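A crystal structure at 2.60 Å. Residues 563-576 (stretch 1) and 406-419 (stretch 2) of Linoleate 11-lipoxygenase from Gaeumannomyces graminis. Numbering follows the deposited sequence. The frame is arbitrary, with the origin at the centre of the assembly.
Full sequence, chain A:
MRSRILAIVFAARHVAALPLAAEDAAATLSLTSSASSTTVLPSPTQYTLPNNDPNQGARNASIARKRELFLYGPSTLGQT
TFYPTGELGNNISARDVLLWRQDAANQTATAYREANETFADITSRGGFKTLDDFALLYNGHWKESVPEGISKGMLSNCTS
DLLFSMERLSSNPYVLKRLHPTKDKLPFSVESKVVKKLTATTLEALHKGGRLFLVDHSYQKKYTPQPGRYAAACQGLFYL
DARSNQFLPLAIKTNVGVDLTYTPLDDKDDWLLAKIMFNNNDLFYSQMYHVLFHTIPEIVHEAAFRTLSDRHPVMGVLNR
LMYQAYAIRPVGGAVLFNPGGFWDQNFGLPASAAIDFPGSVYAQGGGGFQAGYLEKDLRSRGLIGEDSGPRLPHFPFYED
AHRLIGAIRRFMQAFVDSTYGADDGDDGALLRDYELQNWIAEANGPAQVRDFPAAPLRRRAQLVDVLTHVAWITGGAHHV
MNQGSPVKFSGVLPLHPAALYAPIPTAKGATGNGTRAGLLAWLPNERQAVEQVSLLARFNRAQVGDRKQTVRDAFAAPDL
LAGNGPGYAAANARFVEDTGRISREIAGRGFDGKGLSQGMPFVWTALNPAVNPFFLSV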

# COMPACT_ATOMS: atom_id res chain seq x y z
N GLY A 563 24.34 10.57 -9.51
CA GLY A 563 24.41 11.99 -9.71
C GLY A 563 24.59 12.81 -8.45
O GLY A 563 24.63 14.03 -8.55
N ASN A 564 24.73 12.17 -7.29
CA ASN A 564 24.74 12.90 -6.03
C ASN A 564 26.08 13.00 -5.31
O ASN A 564 26.26 13.93 -4.53
CB ASN A 564 23.72 12.30 -5.07
CG ASN A 564 22.38 13.03 -5.10
OD1 ASN A 564 22.32 14.24 -4.87
ND2 ASN A 564 21.32 12.31 -5.43
N GLY A 565 27.03 12.11 -5.52
CA GLY A 565 28.29 12.30 -4.83
C GLY A 565 28.54 11.26 -3.77
O GLY A 565 27.62 10.64 -3.25
N PRO A 566 29.81 11.04 -3.43
CA PRO A 566 30.17 9.88 -2.60
C PRO A 566 29.44 9.81 -1.27
O PRO A 566 29.04 8.72 -0.84
CB PRO A 566 31.67 10.06 -2.39
CG PRO A 566 32.10 10.84 -3.53
CD PRO A 566 31.00 11.79 -3.84
N GLY A 567 29.29 10.96 -0.61
CA GLY A 567 28.58 11.00 0.65
C GLY A 567 27.16 10.49 0.55
O GLY A 567 26.67 9.83 1.47
N TYR A 568 26.48 10.76 -0.57
CA TYR A 568 25.14 10.21 -0.77
C TYR A 568 25.18 8.69 -0.75
O TYR A 568 24.34 8.05 -0.11
CB TYR A 568 24.52 10.73 -2.07
CG TYR A 568 23.11 10.23 -2.28
CD1 TYR A 568 22.90 8.98 -2.80
CD2 TYR A 568 22.00 10.99 -1.93
CE1 TYR A 568 21.64 8.48 -2.96
CE2 TYR A 568 20.73 10.50 -2.09
CZ TYR A 568 20.57 9.24 -2.61
OH TYR A 568 19.35 8.69 -2.82
N ALA A 569 26.16 8.08 -1.43
CA ALA A 569 26.17 6.62 -1.53
C ALA A 569 26.58 5.97 -0.22
O ALA A 569 26.12 4.86 0.10
CB ALA A 569 27.08 6.18 -2.67
N ALA A 570 27.42 6.64 0.57
CA ALA A 570 27.74 6.12 1.88
C ALA A 570 26.54 6.21 2.81
O ALA A 570 26.29 5.29 3.61
CB ALA A 570 28.94 6.86 2.46
N ALA A 571 25.78 7.31 2.74
CA ALA A 571 24.58 7.38 3.57
C ALA A 571 23.57 6.33 3.14
O ALA A 571 22.89 5.74 3.98
CB ALA A 571 23.97 8.78 3.54
N ASN A 572 23.51 6.05 1.84
CA ASN A 572 22.62 5.03 1.34
C ASN A 572 22.99 3.65 1.86
O ASN A 572 22.11 2.86 2.20
CB ASN A 572 22.61 5.01 -0.17
CG ASN A 572 21.72 3.92 -0.71
OD1 ASN A 572 20.53 3.89 -0.41
ND2 ASN A 572 22.27 3.01 -1.48
N ALA A 573 24.27 3.31 1.86
CA ALA A 573 24.66 1.99 2.32
C ALA A 573 24.42 1.85 3.81
O ALA A 573 24.00 0.79 4.28
CB ALA A 573 26.12 1.72 1.98
N ARG A 574 24.67 2.91 4.57
CA ARG A 574 24.36 2.81 5.98
C ARG A 574 22.85 2.65 6.19
O ARG A 574 22.42 1.92 7.09
CB ARG A 574 24.89 4.03 6.71
CG ARG A 574 24.59 4.07 8.19
CD ARG A 574 25.16 2.92 8.98
NE ARG A 574 24.91 3.07 10.42
CZ ARG A 574 25.74 3.70 11.27
NH1 ARG A 574 26.86 4.26 10.84
NH2 ARG A 574 25.43 3.80 12.55
N PHE A 575 22.05 3.30 5.35
CA PHE A 575 20.60 3.19 5.48
C PHE A 575 20.11 1.80 5.14
O PHE A 575 19.23 1.26 5.81
CB PHE A 575 19.92 4.25 4.61
CG PHE A 575 18.43 4.18 4.64
CD1 PHE A 575 17.72 4.68 5.73
CD2 PHE A 575 17.72 3.64 3.58
CE1 PHE A 575 16.33 4.62 5.74
CE2 PHE A 575 16.33 3.59 3.59
CZ PHE A 575 15.64 4.07 4.66
N VAL A 576 20.71 1.18 4.12
CA VAL A 576 20.38 -0.19 3.78
C VAL A 576 20.74 -1.14 4.91
O VAL A 576 20.00 -2.10 5.19
CB VAL A 576 21.10 -0.58 2.48
CG1 VAL A 576 21.04 -2.07 2.27
CG2 VAL A 576 20.45 0.15 1.36
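Stretch 2 (406-419) GAIRRFMQAFVDST

Stretch 2 is helical throughout, part of a longer helix, and runs antiparallel to the stretch 1 helix that starts at Pro566: the axes make an angle of 173° and approach to 8.6 Å. The start of stretch 2 therefore lies beside the end of stretch 1, and the backbones come close, with CA–CA distances of 5.3 Å for Phe411 and Ala571 and 5.2 Å for Ser418 and Gly567. No hydrogen bond crosses the 609 Å² contact; it rests on packing. Ala407 comes first, its O 3.6 Å from Phe575 CD1 at the edge of that ring. Ile408 points its CA-to-CB bond away, yet its CG1 still reaches the same ring edge, 3.9 Å from Phe575 CE1. Arg410 (chi1 t, chi2 t, chi3 m) lays its guanidinium over that of Arg574, with NH1 of Arg410 3.5 Å from NH2 of Arg574, a close approach of like charges. Phe411, chi1 t, is the central knob, seated among Tyr568, Ala571, Asn572 and Phe575. Its CD2 lies 3.5 Å from Ala571 CB and 3.3 Å from Ala571 O, and its edge meets the face of Tyr568, with planes at 88° and Phe411 CZ 3.7 Å from Tyr568 CE2. Met412 and Gln413 make no contact. One turn after Arg410, Ala414 sets its CB 3.5 Å from Ala571 CB, two small side chains meeting where the helices run close. The CA-to-CB bond of Phe415 points sideways, but its ring comes nearer: CD1 is 3.5 Å from Tyr568 CD2, and CE1 is 4.0 Å from Asn564 OD1, which lies near the ring plane. Ser418 closes the contact with OG 3.7 Å from Gly567 CA; a CB on Gly567 would clash with Ser418 CB. Thr419 turns back on its own helix, OG1 donating to Phe415 O at 3.0 Å.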

# COMPACT_ATOMS: atom_id res chain seq x y z
N GLY A 406 14.70 7.01 13.12
CA GLY A 406 16.12 7.14 13.38
C GLY A 406 16.98 6.81 12.18
O GLY A 406 17.92 7.52 11.85
N ALA A 407 16.65 5.72 11.49
CA ALA A 407 17.43 5.37 10.31
C ALA A 407 17.27 6.43 9.21
O ALA A 407 18.24 6.81 8.54
CB ALA A 407 17.00 4.00 9.81
N ILE A 408 16.05 6.92 9.03
CA ILE A 408 15.80 7.92 8.00
C ILE A 408 16.51 9.21 8.33
O ILE A 408 16.99 9.92 7.44
CB ILE A 408 14.28 8.12 7.84
CG1 ILE A 408 13.60 6.83 7.36
CG2 ILE A 408 13.95 9.33 6.97
CD1 ILE A 408 12.13 6.98 7.11
N ARG A 409 16.57 9.56 9.60
CA ARG A 409 17.12 10.84 9.98
C ARG A 409 18.62 10.79 9.89
O ARG A 409 19.25 11.72 9.37
CB ARG A 409 16.67 11.23 11.38
CG ARG A 409 17.21 12.57 11.76
CD ARG A 409 16.58 13.19 12.96
NE ARG A 409 17.10 14.55 13.07
CZ ARG A 409 16.46 15.64 12.67
NH1 ARG A 409 15.23 15.54 12.16
NH2 ARG A 409 17.05 16.83 12.80
N ARG A 410 19.22 9.68 10.32
CA ARG A 410 20.63 9.50 10.05
C ARG A 410 20.93 9.69 8.57
O ARG A 410 21.83 10.46 8.22
CB ARG A 410 21.08 8.13 10.54
CG ARG A 410 22.55 7.89 10.36
CD ARG A 410 22.88 6.48 10.77
NE ARG A 410 22.35 6.17 12.09
CZ ARG A 410 23.00 6.44 13.22
NH1 ARG A 410 24.20 7.04 13.18
NH2 ARG A 410 22.46 6.13 14.40
N PHE A 411 20.18 9.03 7.69
CA PHE A 411 20.45 9.22 6.27
C PHE A 411 20.29 10.68 5.87
O PHE A 411 21.10 11.21 5.13
CB PHE A 411 19.55 8.36 5.40
CG PHE A 411 19.69 8.66 3.95
CD1 PHE A 411 18.91 9.64 3.35
CD2 PHE A 411 20.60 7.99 3.19
CE1 PHE A 411 19.06 9.93 2.06
CE2 PHE A 411 20.74 8.27 1.87
CZ PHE A 411 19.98 9.26 1.31
N MET A 412 19.21 11.33 6.31
CA MET A 412 18.97 12.67 5.82
C MET A 412 20.04 13.61 6.32
O MET A 412 20.44 14.53 5.62
CB MET A 412 17.58 13.17 6.23
CG MET A 412 16.46 12.55 5.47
SD MET A 412 16.56 12.72 3.68
CE MET A 412 15.03 11.92 3.23
N GLN A 413 20.51 13.39 7.54
CA GLN A 413 21.59 14.19 8.08
C GLN A 413 22.85 14.03 7.25
O GLN A 413 23.50 15.01 6.89
CB GLN A 413 21.85 13.81 9.53
CG GLN A 413 22.83 14.74 10.21
CD GLN A 413 22.20 16.06 10.62
OE1 GLN A 413 21.30 16.10 11.46
NE2 GLN A 413 22.67 17.16 10.03
N ALA A 414 23.18 12.79 6.90
CA ALA A 414 24.37 12.63 6.07
C ALA A 414 24.14 13.19 4.67
O ALA A 414 25.08 13.70 4.07
CB ALA A 414 24.79 11.17 6.02
N PHE A 415 22.92 13.14 4.16
CA PHE A 415 22.65 13.67 2.83
C PHE A 415 22.79 15.18 2.80
O PHE A 415 23.36 15.73 1.85
CB PHE A 415 21.26 13.23 2.37
CG PHE A 415 20.74 13.97 1.19
CD1 PHE A 415 21.35 13.87 -0.04
CD2 PHE A 415 19.63 14.77 1.29
CE1 PHE A 415 20.89 14.55 -1.11
CE2 PHE A 415 19.15 15.45 0.19
CZ PHE A 415 19.78 15.34 -1.00
N VAL A 416 22.28 15.86 3.82
CA VAL A 416 22.37 17.31 3.89
C VAL A 416 23.80 17.74 4.10
O VAL A 416 24.29 18.65 3.43
CB VAL A 416 21.43 17.87 4.98
CG1 VAL A 416 21.64 19.35 5.18
CG2 VAL A 416 20.03 17.64 4.59
N ASP A 417 24.52 17.06 5.01
CA ASP A 417 25.93 17.38 5.19
C ASP A 417 26.72 17.13 3.91
O ASP A 417 27.60 17.91 3.56
CB ASP A 417 26.53 16.58 6.35
CG ASP A 417 26.00 17.01 7.72
OD1 ASP A 417 25.53 18.16 7.91
OD2 ASP A 417 26.06 16.15 8.62
N SER A 418 26.40 16.08 3.17
CA SER A 418 27.12 15.84 1.93
C SER A 418 26.84 16.93 0.89
O SER A 418 27.73 17.31 0.13
CB SER A 418 26.76 14.46 1.39
OG SER A 418 27.04 14.34 -0.01
N THR A 419 25.62 17.44 0.86
CA THR A 419 25.27 18.44 -0.14
C THR A 419 25.84 19.81 0.18
O THR A 419 26.25 20.54 -0.72
CB THR A 419 23.76 18.50 -0.27
OG1 THR A 419 23.31 17.24 -0.72
CG2 THR A 419 23.31 19.59 -1.20